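Long-range contacts in aspartate-semialdehyde dehydrogenase (Thermus thermophilus, PDB 2YV3), which probably catalyses the NADPH-dependent reductive dephosphorylation of L-aspartyl-4-phosphate to L-aspartate semialdehyde, a shared step toward lysine, methionine and threonine: residues Arg236-Val242 with Phe305-Gln311; Ala11-Ile16 with Leu312-Ala316; Arg23-Leu27 with Ile323-Trp327. All coordinates share one frame; numbering follows the deposited sequence.

Contact 1 of 3, residues Arg236-Val242 with Phe305-Gln311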
ATOM      1  N   ARG A 236       6.757  10.297  -7.939  1.00 29.84           N
ATOM      2  CA  ARG A 236       6.801   9.509  -9.170  1.00 24.77           C
ATOM      3  C   ARG A 236       7.057   8.000  -9.174  1.00 21.96           C
ATOM      4  O   ARG A 236       7.167   7.432 -10.259  1.00 18.71           O
ATOM      5  CB  ARG A 236       7.799  10.176 -10.135  1.00 21.26           C
ATOM      6  CG  ARG A 236       9.020  10.821  -9.453  1.00 19.64           C
ATOM      7  CD  ARG A 236       9.881  11.561 -10.466  1.00 12.57           C
ATOM      8  NE  ARG A 236      10.395  10.666 -11.499  1.00 23.82           N
ATOM      9  CZ  ARG A 236      10.811  11.058 -12.699  1.00 14.82           C
ATOM     10  NH1 ARG A 236      10.773  12.343 -13.042  1.00 12.95           N
ATOM     11  NH2 ARG A 236      11.272  10.162 -13.554  1.00 10.73           N
ATOM     12  N   ALA A 237       7.113   7.338  -8.014  1.00 21.71           N
ATOM     13  CA  ALA A 237       7.394   5.889  -7.993  1.00 20.07           C
ATOM     14  C   ALA A 237       6.262   4.912  -7.614  1.00 24.59           C
ATOM     15  O   ALA A 237       5.622   5.041  -6.568  1.00 32.39           O
ATOM     16  CB  ALA A 237       8.603   5.628  -7.097  1.00 23.65           C
ATOM     17  N   HIS A 238       6.033   3.908  -8.448  1.00 22.83           N
ATOM     18  CA  HIS A 238       4.984   2.926  -8.153  1.00 22.86           C
ATOM     19  C   HIS A 238       5.454   1.736  -7.319  1.00 16.23           C
ATOM     20  O   HIS A 238       6.437   1.100  -7.650  1.00 19.25           O
ATOM     21  CB  HIS A 238       4.379   2.366  -9.441  1.00 19.29           C
ATOM     22  CG  HIS A 238       3.328   3.234 -10.061  1.00 23.16           C
ATOM     23  ND1 HIS A 238       2.703   2.905 -11.245  1.00 24.93           N
ATOM     24  CD2 HIS A 238       2.800   4.416  -9.673  1.00 29.04           C
ATOM     25  CE1 HIS A 238       1.838   3.848 -11.563  1.00 26.10           C
ATOM     26  NE2 HIS A 238       1.877   4.779 -10.626  1.00 34.09           N
ATOM     27  N   ALA A 239       4.732   1.426  -6.246  1.00 22.56           N
ATOM     28  CA  ALA A 239       5.065   0.275  -5.410  1.00 25.57           C
ATOM     29  C   ALA A 239       3.982  -0.801  -5.541  1.00 27.59           C
ATOM     30  O   ALA A 239       2.809  -0.495  -5.734  1.00 29.97           O
ATOM     31  CB  ALA A 239       5.187   0.703  -3.970  1.00 20.87           C
ATOM     32  N   GLU A 240       4.363  -2.066  -5.458  1.00 24.85           N
ATOM     33  CA  GLU A 240       3.356  -3.118  -5.545  1.00 36.52           C
ATOM     34  C   GLU A 240       3.744  -4.440  -4.884  1.00 31.82           C
ATOM     35  O   GLU A 240       4.560  -5.191  -5.410  1.00 35.69           O
ATOM     36  CB  GLU A 240       2.940  -3.351  -7.013  1.00 34.39           C
ATOM     37  CG  GLU A 240       4.039  -3.115  -8.047  1.00 35.92           C
ATOM     38  CD  GLU A 240       3.632  -3.542  -9.458  1.00 37.08           C
ATOM     39  OE1 GLU A 240       3.379  -4.753  -9.676  1.00 36.24           O
ATOM     40  OE2 GLU A 240       3.569  -2.665 -10.343  1.00 24.30           O
ATOM     41  N   ALA A 241       3.159  -4.711  -3.721  1.00 20.29           N
ATOM     42  CA  ALA A 241       3.437  -5.948  -3.009  1.00 16.96           C
ATOM     43  C   ALA A 241       2.854  -7.074  -3.842  1.00 22.11           C
ATOM     44  O   ALA A 241       1.639  -7.163  -4.019  1.00 22.16           O
ATOM     45  CB  ALA A 241       2.792  -5.924  -1.625  1.00 27.28           C
ATOM     46  N   VAL A 242       3.725  -7.936  -4.348  1.00 21.57           N
ATOM     47  CA  VAL A 242       3.302  -9.033  -5.203  1.00 22.98           C
ATOM     48  C   VAL A 242       3.306 -10.401  -4.520  1.00 24.88           C
ATOM     49  O   VAL A 242       4.003 -10.619  -3.535  1.00 32.31           O
ATOM     50  CB  VAL A 242       4.183  -9.068  -6.469  1.00 20.22           C
ATOM     51  CG1 VAL A 242       3.716 -10.164  -7.425  1.00 25.59           C
ATOM     52  CG2 VAL A 242       4.144  -7.710  -7.145  1.00  9.98           C
ATOM     53  N   PHE A 305       7.023 -11.037  -3.031  1.00 15.07           N
ATOM     54  CA  PHE A 305       8.064 -10.052  -3.272  1.00 17.46           C
ATOM     55  C   PHE A 305       7.451  -8.668  -3.332  1.00 20.14           C
ATOM     56  O   PHE A 305       6.239  -8.534  -3.342  1.00 13.66           O
ATOM     57  CB  PHE A 305       8.861 -10.337  -4.556  1.00 23.18           C
ATOM     58  CG  PHE A 305       8.038 -10.879  -5.693  1.00 36.14           C
ATOM     59  CD1 PHE A 305       7.641 -12.222  -5.706  1.00 37.62           C
ATOM     60  CD2 PHE A 305       7.702 -10.068  -6.779  1.00 32.18           C
ATOM     61  CE1 PHE A 305       6.933 -12.753  -6.775  1.00 21.61           C
ATOM     62  CE2 PHE A 305       6.989 -10.589  -7.859  1.00 34.11           C
ATOM     63  CZ  PHE A 305       6.606 -11.943  -7.852  1.00 36.94           C
ATOM     64  N   PHE A 306       8.311  -7.648  -3.332  1.00 25.05           N
ATOM     65  CA  PHE A 306       7.912  -6.241  -3.386  1.00 15.78           C
ATOM     66  C   PHE A 306       8.655  -5.661  -4.581  1.00  7.17           C
ATOM     67  O   PHE A 306       9.766  -6.059  -4.874  1.00 10.81           O
ATOM     68  CB  PHE A 306       8.339  -5.515  -2.100  1.00 26.62           C
ATOM     69  CG  PHE A 306       7.679  -4.176  -1.902  1.00 18.20           C
ATOM     70  CD1 PHE A 306       6.319  -4.091  -1.628  1.00 11.83           C
ATOM     71  CD2 PHE A 306       8.413  -3.003  -2.008  1.00 27.96           C
ATOM     72  CE1 PHE A 306       5.692  -2.859  -1.463  1.00 14.34           C
ATOM     73  CE2 PHE A 306       7.795  -1.752  -1.844  1.00 32.09           C
ATOM     74  CZ  PHE A 306       6.424  -1.689  -1.572  1.00 22.48           C
ATOM     75  N   VAL A 307       8.056  -4.709  -5.269  1.00 11.51           N
ATOM     76  CA  VAL A 307       8.710  -4.159  -6.440  1.00 15.01           C
ATOM     77  C   VAL A 307       8.516  -2.670  -6.593  1.00 12.98           C
ATOM     78  O   VAL A 307       7.470  -2.126  -6.263  1.00 24.54           O
ATOM     79  CB  VAL A 307       8.187  -4.847  -7.724  1.00 28.28           C
ATOM     80  CG1 VAL A 307       9.079  -4.508  -8.897  1.00 33.97           C
ATOM     81  CG2 VAL A 307       8.116  -6.373  -7.517  1.00 34.10           C
ATOM     82  N   VAL A 308       9.528  -1.996  -7.096  1.00  7.11           N
ATOM     83  CA  VAL A 308       9.389  -0.578  -7.300  1.00 12.38           C
ATOM     84  C   VAL A 308      10.018  -0.220  -8.641  1.00 16.90           C
ATOM     85  O   VAL A 308      11.033  -0.779  -9.034  1.00 24.74           O
ATOM     86  CB  VAL A 308      10.047   0.207  -6.134  1.00 16.72           C
ATOM     87  CG1 VAL A 308       9.454   1.601  -6.017  1.00 10.64           C
ATOM     88  CG2 VAL A 308       9.814  -0.534  -4.840  1.00 22.89           C
ATOM     89  N   GLY A 309       9.387   0.694  -9.359  1.00 20.89           N
ATOM     90  CA  GLY A 309       9.912   1.120 -10.641  1.00 25.85           C
ATOM     91  C   GLY A 309       9.464   2.541 -10.838  1.00 17.40           C
ATOM     92  O   GLY A 309       8.394   2.900 -10.371  1.00 12.39           O
ATOM     93  N   ASP A 310      10.276   3.350 -11.506  1.00 18.11           N
ATOM     94  CA  ASP A 310       9.898   4.738 -11.725  1.00 17.61           C
ATOM     95  C   ASP A 310       8.714   4.724 -12.668  1.00 18.10           C
ATOM     96  O   ASP A 310       8.760   4.095 -13.723  1.00 12.93           O
ATOM     97  CB  ASP A 310      11.043   5.540 -12.341  1.00 13.30           C
ATOM     98  CG  ASP A 310      10.676   7.000 -12.547  1.00 26.93           C
ATOM     99  OD1 ASP A 310      10.982   7.847 -11.672  1.00 34.36           O
ATOM    100  OD2 ASP A 310      10.054   7.300 -13.584  1.00 30.56           O
ATOM    101  N   GLN A 311       7.655   5.425 -12.277  1.00 20.79           N
ATOM    102  CA  GLN A 311       6.419   5.477 -13.052  1.00 26.83           C
ATOM    103  C   GLN A 311       6.483   6.290 -14.358  1.00 28.99           C
ATOM    104  O   GLN A 311       5.807   5.956 -15.326  1.00 36.19           O
ATOM    105  CB  GLN A 311       5.302   5.984 -12.143  1.00 33.40           C
ATOM    106  CG  GLN A 311       3.912   5.898 -12.719  1.00 27.21           C
ATOM    107  CD  GLN A 311       3.576   7.065 -13.613  1.00 41.47           C
ATOM    108  OE1 GLN A 311       4.056   8.188 -13.399  1.00 47.12           O
ATOM    109  NE2 GLN A 311       2.729   6.822 -14.616  1.00 44.82           N
TER

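Contact 2 of 3, residues Ala11-Ile16 with Leu312-Ala316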
ATOM      1  N   ALA A  11       3.996  14.866 -18.740  1.00 27.52           N
ATOM      2  CA  ALA A  11       4.952  14.207 -17.861  1.00 26.70           C
ATOM      3  C   ALA A  11       5.769  13.181 -18.646  1.00 20.25           C
ATOM      4  O   ALA A  11       6.986  13.183 -18.616  1.00 22.33           O
ATOM      5  CB  ALA A  11       4.219  13.540 -16.725  1.00 32.53           C
ATOM      6  N   VAL A  12       5.088  12.303 -19.355  1.00 20.12           N
ATOM      7  CA  VAL A  12       5.767  11.309 -20.156  1.00 23.44           C
ATOM      8  C   VAL A  12       6.530  12.029 -21.283  1.00 25.69           C
ATOM      9  O   VAL A  12       7.750  11.874 -21.421  1.00 10.37           O
ATOM     10  CB  VAL A  12       4.741  10.300 -20.757  1.00 22.40           C
ATOM     11  CG1 VAL A  12       5.422   9.356 -21.734  1.00 24.74           C
ATOM     12  CG2 VAL A  12       4.071   9.520 -19.635  1.00  7.84           C
ATOM     13  N   GLY A  13       5.804  12.812 -22.080  1.00 21.95           N
ATOM     14  CA  GLY A  13       6.422  13.545 -23.178  1.00 22.96           C
ATOM     15  C   GLY A  13       7.690  14.275 -22.773  1.00 23.05           C
ATOM     16  O   GLY A  13       8.697  14.286 -23.494  1.00 19.08           O
ATOM     17  N   ARG A  14       7.642  14.902 -21.602  1.00 31.74           N
ATOM     18  CA  ARG A  14       8.809  15.606 -21.091  1.00 27.99           C
ATOM     19  C   ARG A  14       9.916  14.629 -20.715  1.00 30.08           C
ATOM     20  O   ARG A  14      11.086  14.910 -20.954  1.00 36.18           O
ATOM     21  CB  ARG A  14       8.442  16.478 -19.894  1.00 20.57           C
ATOM     22  CG  ARG A  14       8.268  17.930 -20.261  1.00 16.90           C
ATOM     23  CD  ARG A  14       8.047  18.777 -19.032  1.00 33.04           C
ATOM     24  NE  ARG A  14       8.237  20.190 -19.340  1.00 44.84           N
ATOM     25  CZ  ARG A  14       7.505  20.877 -20.212  1.00 42.17           C
ATOM     26  NH1 ARG A  14       6.518  20.279 -20.868  1.00 45.36           N
ATOM     27  NH2 ARG A  14       7.765  22.164 -20.432  1.00 40.95           N
ATOM     28  N   GLU A  15       9.572  13.491 -20.119  1.00 22.34           N
ATOM     29  CA  GLU A  15      10.614  12.529 -19.794  1.00 28.95           C
ATOM     30  C   GLU A  15      11.063  11.912 -21.116  1.00 22.02           C
ATOM     31  O   GLU A  15      12.233  11.602 -21.303  1.00 21.60           O
ATOM     32  CB  GLU A  15      10.115  11.441 -18.823  1.00 26.96           C
ATOM     33  CG  GLU A  15       9.663  11.949 -17.440  1.00 41.61           C
ATOM     34  CD  GLU A  15      10.623  12.964 -16.778  1.00 42.91           C
ATOM     35  OE1 GLU A  15      10.529  13.169 -15.543  1.00 35.38           O
ATOM     36  OE2 GLU A  15      11.460  13.562 -17.483  1.00 30.72           O
ATOM     37  N   ILE A  16      10.130  11.758 -22.045  1.00 19.46           N
ATOM     38  CA  ILE A  16      10.468  11.200 -23.343  1.00 25.72           C
ATOM     39  C   ILE A  16      11.625  11.948 -24.012  1.00 22.56           C
ATOM     40  O   ILE A  16      12.351  11.362 -24.805  1.00 26.35           O
ATOM     41  CB  ILE A  16       9.252  11.197 -24.295  1.00 22.46           C
ATOM     42  CG1 ILE A  16       8.148  10.311 -23.718  1.00 29.74           C
ATOM     43  CG2 ILE A  16       9.652  10.670 -25.648  1.00 16.22           C
ATOM     44  CD1 ILE A  16       6.904  10.228 -24.562  1.00 22.86           C
ATOM     45  N   LEU A 312       7.287   7.346 -14.406  1.00 30.75           N
ATOM     46  CA  LEU A 312       7.396   8.116 -15.637  1.00 25.63           C
ATOM     47  C   LEU A 312       8.408   7.502 -16.583  1.00 24.15           C
ATOM     48  O   LEU A 312       8.493   7.881 -17.743  1.00 21.76           O
ATOM     49  CB  LEU A 312       7.790   9.562 -15.351  1.00 23.55           C
ATOM     50  CG  LEU A 312       6.616  10.516 -15.569  1.00 29.74           C
ATOM     51  CD1 LEU A 312       7.061  11.936 -15.347  1.00 38.58           C
ATOM     52  CD2 LEU A 312       6.080  10.352 -16.987  1.00 31.87           C
ATOM     53  N   LEU A 313       9.181   6.553 -16.080  1.00 28.77           N
ATOM     54  CA  LEU A 313      10.182   5.905 -16.905  1.00 33.06           C
ATOM     55  C   LEU A 313       9.628   4.623 -17.503  1.00 34.46           C
ATOM     56  O   LEU A 313      10.111   4.147 -18.522  1.00 35.39           O
ATOM     57  CB  LEU A 313      11.459   5.641 -16.090  1.00 38.12           C
ATOM     58  CG  LEU A 313      12.357   6.867 -15.862  1.00 30.47           C
ATOM     59  CD1 LEU A 313      13.669   6.430 -15.271  1.00 39.45           C
ATOM     60  CD2 LEU A 313      12.629   7.558 -17.164  1.00 32.53           C
ATOM     61  N   LYS A 314       8.606   4.062 -16.864  1.00 46.60           N
ATOM     62  CA  LYS A 314       7.967   2.861 -17.391  1.00 42.31           C
ATOM     63  C   LYS A 314       6.726   3.382 -18.120  1.00 42.81           C
ATOM     64  O   LYS A 314       5.577   2.973 -17.931  1.00 38.30           O
ATOM     65  CB  LYS A 314       7.664   1.869 -16.268  1.00 35.08           C
ATOM     66  CG  LYS A 314       8.965   1.337 -15.613  1.00 34.80           C
ATOM     67  CD  LYS A 314      10.065   1.001 -16.648  1.00 19.29           C
ATOM     68  CE  LYS A 314       9.824  -0.367 -17.283  1.00 33.26           C
ATOM     69  NZ  LYS A 314      10.635  -0.670 -18.510  1.00 32.86           N
ATOM     70  N   GLY A 315       7.049   4.361 -18.946  1.00 41.73           N
ATOM     71  CA  GLY A 315       6.131   5.044 -19.812  1.00 36.37           C
ATOM     72  C   GLY A 315       7.118   5.337 -20.924  1.00 38.63           C
ATOM     73  O   GLY A 315       7.084   4.698 -21.986  1.00 37.55           O
ATOM     74  N   ALA A 316       8.057   6.237 -20.628  1.00 26.91           N
ATOM     75  CA  ALA A 316       9.071   6.665 -21.581  1.00 26.81           C
ATOM     76  C   ALA A 316      10.297   5.784 -21.830  1.00 24.89           C
ATOM     77  O   ALA A 316      10.788   5.754 -22.954  1.00 25.15           O
ATOM     78  CB  ALA A 316       9.530   8.075 -21.224  1.00 23.40           C
TER

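Contact 3 of 3, residues Arg23-Leu27 with Ile323-Trp327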
ATOM      1  N   ARG A  23      19.863   8.095 -23.778  1.00 34.33           N
ATOM      2  CA  ARG A  23      20.220   6.830 -24.412  1.00 32.76           C
ATOM      3  C   ARG A  23      20.969   7.168 -25.681  1.00 33.31           C
ATOM      4  O   ARG A  23      21.368   6.284 -26.435  1.00 28.70           O
ATOM      5  CB  ARG A  23      18.977   6.024 -24.793  1.00 30.87           C
ATOM      6  CG  ARG A  23      17.957   5.838 -23.691  1.00 45.46           C
ATOM      7  CD  ARG A  23      17.556   4.375 -23.549  1.00 36.29           C
ATOM      8  NE  ARG A  23      18.254   3.767 -22.421  1.00 47.90           N
ATOM      9  CZ  ARG A  23      18.337   2.459 -22.196  1.00 48.17           C
ATOM     10  NH1 ARG A  23      17.767   1.592 -23.025  1.00 43.33           N
ATOM     11  NH2 ARG A  23      18.990   2.021 -21.135  1.00 50.39           N
ATOM     12  N   ASN A  24      21.140   8.466 -25.910  1.00 39.73           N
ATOM     13  CA  ASN A  24      21.807   8.970 -27.099  1.00 34.81           C
ATOM     14  C   ASN A  24      21.068   8.430 -28.298  1.00 24.38           C
ATOM     15  O   ASN A  24      21.688   7.901 -29.217  1.00 35.25           O
ATOM     16  CB  ASN A  24      23.268   8.509 -27.161  1.00 44.53           C
ATOM     17  CG  ASN A  24      24.049   8.871 -25.916  1.00 51.14           C
ATOM     18  OD1 ASN A  24      23.945   8.198 -24.890  1.00 47.85           O
ATOM     19  ND2 ASN A  24      24.834   9.950 -25.996  1.00 55.34           N
ATOM     20  N   PHE A  25      19.742   8.542 -28.284  1.00 21.33           N
ATOM     21  CA  PHE A  25      18.948   8.054 -29.408  1.00 27.06           C
ATOM     22  C   PHE A  25      19.309   8.868 -30.639  1.00 26.03           C
ATOM     23  O   PHE A  25      19.110  10.078 -30.684  1.00 28.94           O
ATOM     24  CB  PHE A  25      17.446   8.158 -29.129  1.00 27.99           C
ATOM     25  CG  PHE A  25      16.610   7.292 -30.038  1.00 37.34           C
ATOM     26  CD1 PHE A  25      16.189   7.757 -31.281  1.00 43.76           C
ATOM     27  CD2 PHE A  25      16.295   5.975 -29.675  1.00 30.78           C
ATOM     28  CE1 PHE A  25      15.468   6.916 -32.156  1.00 41.01           C
ATOM     29  CE2 PHE A  25      15.579   5.133 -30.536  1.00 20.81           C
ATOM     30  CZ  PHE A  25      15.168   5.600 -31.773  1.00 27.44           C
ATOM     31  N   PRO A  26      19.843   8.192 -31.662  1.00 33.24           N
ATOM     32  CA  PRO A  26      20.279   8.759 -32.938  1.00 33.24           C
ATOM     33  C   PRO A  26      19.155   9.225 -33.827  1.00 31.95           C
ATOM     34  O   PRO A  26      18.674   8.468 -34.660  1.00 36.09           O
ATOM     35  CB  PRO A  26      21.039   7.604 -33.575  1.00 32.97           C
ATOM     36  CG  PRO A  26      20.161   6.441 -33.209  1.00 40.64           C
ATOM     37  CD  PRO A  26      19.863   6.717 -31.726  1.00 42.34           C
ATOM     38  N   LEU A  27      18.712  10.457 -33.643  1.00 37.37           N
ATOM     39  CA  LEU A  27      17.673  10.972 -34.513  1.00 38.05           C
ATOM     40  C   LEU A  27      18.366  11.659 -35.691  1.00 36.62           C
ATOM     41  O   LEU A  27      19.576  11.501 -35.886  1.00 28.50           O
ATOM     42  CB  LEU A  27      16.743  11.957 -33.772  1.00 44.75           C
ATOM     43  CG  LEU A  27      17.194  12.963 -32.703  1.00 31.93           C
ATOM     44  CD1 LEU A  27      17.082  12.357 -31.319  1.00 24.70           C
ATOM     45  CD2 LEU A  27      18.603  13.428 -33.015  1.00 41.19           C
ATOM     46  N   ILE A 323      11.795   1.276 -29.688  1.00 41.91           N
ATOM     47  CA  ILE A 323      12.317   1.758 -30.951  1.00 39.80           C
ATOM     48  C   ILE A 323      13.788   1.351 -31.104  1.00 40.91           C
ATOM     49  O   ILE A 323      14.205   0.884 -32.168  1.00 35.32           O
ATOM     50  CB  ILE A 323      12.203   3.279 -31.034  1.00 37.37           C
ATOM     51  CG1 ILE A 323      10.741   3.691 -30.972  1.00 48.14           C
ATOM     52  CG2 ILE A 323      12.794   3.770 -32.339  1.00 42.46           C
ATOM     53  CD1 ILE A 323      10.039   3.324 -29.694  1.00 51.67           C
ATOM     54  N   ALA A 324      14.568   1.544 -30.043  1.00 33.46           N
ATOM     55  CA  ALA A 324      15.975   1.171 -30.059  1.00 35.04           C
ATOM     56  C   ALA A 324      16.066  -0.266 -30.558  1.00 34.43           C
ATOM     57  O   ALA A 324      17.042  -0.635 -31.203  1.00 50.17           O
ATOM     58  CB  ALA A 324      16.567   1.273 -28.663  1.00 39.32           C
ATOM     59  N   GLU A 325      15.046  -1.064 -30.260  1.00 29.62           N
ATOM     60  CA  GLU A 325      15.008  -2.454 -30.689  1.00 26.95           C
ATOM     61  C   GLU A 325      14.488  -2.517 -32.115  1.00 30.50           C
ATOM     62  O   GLU A 325      14.985  -3.302 -32.924  1.00 30.67           O
ATOM     63  CB  GLU A 325      14.088  -3.306 -29.801  1.00 32.75           C
ATOM     64  CG  GLU A 325      14.342  -3.259 -28.293  1.00 37.59           C
ATOM     65  CD  GLU A 325      15.807  -3.133 -27.924  1.00 43.10           C
ATOM     66  OE1 GLU A 325      16.654  -3.758 -28.593  1.00 43.20           O
ATOM     67  OE2 GLU A 325      16.113  -2.409 -26.950  1.00 53.64           O
ATOM     68  N   GLU A 326      13.468  -1.714 -32.416  1.00 34.42           N
ATOM     69  CA  GLU A 326      12.924  -1.694 -33.764  1.00 32.80           C
ATOM     70  C   GLU A 326      14.164  -1.733 -34.643  1.00 39.35           C
ATOM     71  O   GLU A 326      14.285  -2.584 -35.521  1.00 47.65           O
ATOM     72  CB  GLU A 326      12.100  -0.419 -34.004  1.00 32.66           C
ATOM     73  CG  GLU A 326      12.498   0.391 -35.235  1.00 34.06           C
ATOM     74  CD  GLU A 326      11.318   0.772 -36.111  1.00 34.05           C
ATOM     75  OE1 GLU A 326      10.533  -0.129 -36.480  1.00 39.28           O
ATOM     76  OE2 GLU A 326      11.183   1.969 -36.446  1.00 27.89           O
ATOM     77  N   TRP A 327      15.099  -0.831 -34.367  1.00 44.00           N
ATOM     78  CA  TRP A 327      16.366  -0.777 -35.087  1.00 49.00           C
ATOM     79  C   TRP A 327      16.919  -2.189 -35.288  1.00 47.27           C
ATOM     80  O   TRP A 327      17.315  -2.553 -36.384  1.00 55.51           O
ATOM     81  CB  TRP A 327      17.384   0.034 -34.292  1.00 58.92           C
ATOM     82  CG  TRP A 327      17.232   1.514 -34.405  1.00 63.84           C
ATOM     83  CD1 TRP A 327      16.229   2.294 -33.892  1.00 57.91           C
ATOM     84  CD2 TRP A 327      18.142   2.405 -35.056  1.00 64.08           C
ATOM     85  NE1 TRP A 327      16.469   3.618 -34.182  1.00 47.05           N
ATOM     86  CE2 TRP A 327      17.636   3.714 -34.897  1.00 59.95           C
ATOM     87  CE3 TRP A 327      19.342   2.220 -35.761  1.00 60.42           C
ATOM     88  CZ2 TRP A 327      18.290   4.840 -35.417  1.00 69.18           C
ATOM     89  CZ3 TRP A 327      19.993   3.338 -36.282  1.00 66.32           C
ATOM     90  CH2 TRP A 327      19.464   4.634 -36.106  1.00 66.62           C
TER

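Contact 1 of 3, residues Arg236-Val242 with Phe305-Gln311
Asp-310 OD1 is gripped by two nitrogens of Arg-236, NE at 2.9 Å and NH2 at 3.0 Å, in a side-on salt bridge that spends both N-H groups on one oxygen. OD1 lies almost in the guanidinium plane and receives NE on its syn lone pair, yet the carboxylate is turned 49° out of that plane, and the NH2 bond to OD2 is weak. With its CG anti to the backbone N (chi1 -179°), Asp-310 reaches the arginine while OD2 caps, weakly, the backbone N of Leu-312 and Leu-313. Arg-236 NH1 has another carboxylate, Glu-15, so the guanidinium is held from two directions. Gln-311 N closes this end of the pairing on Arg-236 O at 2.9 Å. From here the two strands run antiparallel in the mixed sheet of the dimerisation domain, strand 237-246 lying between 143-151 and 302-310. The far end is tied by Val-242 N to Phe-305 O, 2.8 Å apart.

On the face bearing His-238, Gln-311 CG sits over the imidazole, 20° off the ring normal, a CH-pi contact. His-238 is the predicted proton acceptor and touches Cys-125, the predicted acyl-thioester residue. The amide oxygen of Gln-311, a predicted NADP(+)-binding residue, is bonded to Ser-155 OG. Farther along this face Val-242 CB lies over the Phe-305 ring, 3.9 Å from its centroid, and helix 125-141 packs on both residues. Part of the reverse face meets the second subunit: Ala-239 CB touches Phe-306 CZ at 3.6 Å, and Val-191 and Pro-193 of the second subunit pack on these two residues respectively. On the same face Ala-237 and Val-308 pack against helix 279-282 of their own chain.

Contact 2 of 3, residues Ala11-Ile16 with Leu312-Ala316
Leu-312 lays its branched end over the first turn of helix 11-22, both methyls against the same side of the Ala-11 to Val-12 peptide: CD1 lies 3.5 Å from Ala-11 CB, and CD2 lies 3.4 Å from Val-12 CG2. This turn is the start of the helix that follows the first strand of the Rossmann-type dinucleotide-binding domain, and Thr-9 to Val-12 are predicted to bind NADP(+). The leucine, by contrast, comes from the chain just beyond the last strand of the dimerisation domain, so the contact joins the two domains at these predicted cofactor-binding residues.

Glu-15 meets the same leucine from the next turn, the two side chains crossing at about a right angle. The aliphatic part does the touching, CG standing 3.7 Å from Leu-312 CB. A bend at chi2 (-46°) turns the carboxylate away from the line of the first carbons; shared with Arg-236, it also forms a salt bridge through OE2 to Lys-18 NZ. A buried acid is thus balanced by charges from both domains, which probably keeps it ionised.

Past Leu-312 the chain turns at Lys-314, whose side chain leads to helix 125-141. Gly-315 O is held by the side-chain amides of Asn-122 and Asn-319. After this turn Ala-316 comes back to helix 11-22, its small side chain allowing the backbones close together, with Ile-16 CA and Ala-316 CA 5.1 Å apart. Ala-316 CB then rests against the helix backbone, 3.8 Å from Ile-16 N.

Contact 3 of 3, residues Arg23-Leu27 with Ile323-Trp327
Phe-25 pushes the edge of its ring against helix 319-327, where Ile-323 and Ala-324 receive it, while Pro-26 lies beside Trp-327 farther out. The inner half is the buried one. Ala-324 N lies in the plane of the phenyl ring, 3.8 Å from Phe-25 CE2, and Ile-323 presents CB at 3.9 Å from the same CE2. Side chains of Phe-25 and Ile-323 cross at about a right angle. Phe-25 gets there because its CG is anti to the backbone N (chi1 -162°), which carries the ring off the loop and across to the helix. Over one face of the ring lies its own neighbour, Pro-26 CD, 3.7 Å above the plane.

The solvent side is made by two exposed residues, Pro-26 and Trp-327. Trp-327 reaches back from the last modelled turn so that NE1 comes to 3.4 Å from Phe-25 CZ; the rings meet obliquely, the indole and phenyl planes nearly perpendicular at 86°, with the centroid of the five-membered ring 5.3 Å from that of Phe-25. The six-membered part of the indole slides past Pro-26 in the opposite direction, CH2 meeting Pro-26 CG at 3.5 Å.

The loop begins where helix 11-22 ends in a Schellman motif, with Asn-24 at positive phi, and it runs on to strand 31-34 of the Rossmann-type sheet. Helix 319-327, near the chain's C-terminus, fits between this loop and the sheet: Ile-323 rests on Leu-64 and Leu-66 of strand 64-67 and on Val-89 of strand 87-90.

Overall arrangement
The three contacts follow the last part of the chain from the dimerisation domain back onto the NAD-binding domain. Strand 302-310 of contact 1 leads into residues 312-316 of contact 2, then into helix 319-327 of contact 3. Contacts 1 and 2, with centres 16 Å apart, are bonded directly: Arg-236 NH1 lies 2.6 Å from Glu-15 OE1. Both hold residues predicted to act in catalysis or to bind NADP(+): His-238 and Gln-311 in contact 1, Ala-11 and Val-12 in contact 2. Contact 3 is peripheral, its nearest atoms about 7 Å from contact 2 and about 12 Å from contact 1.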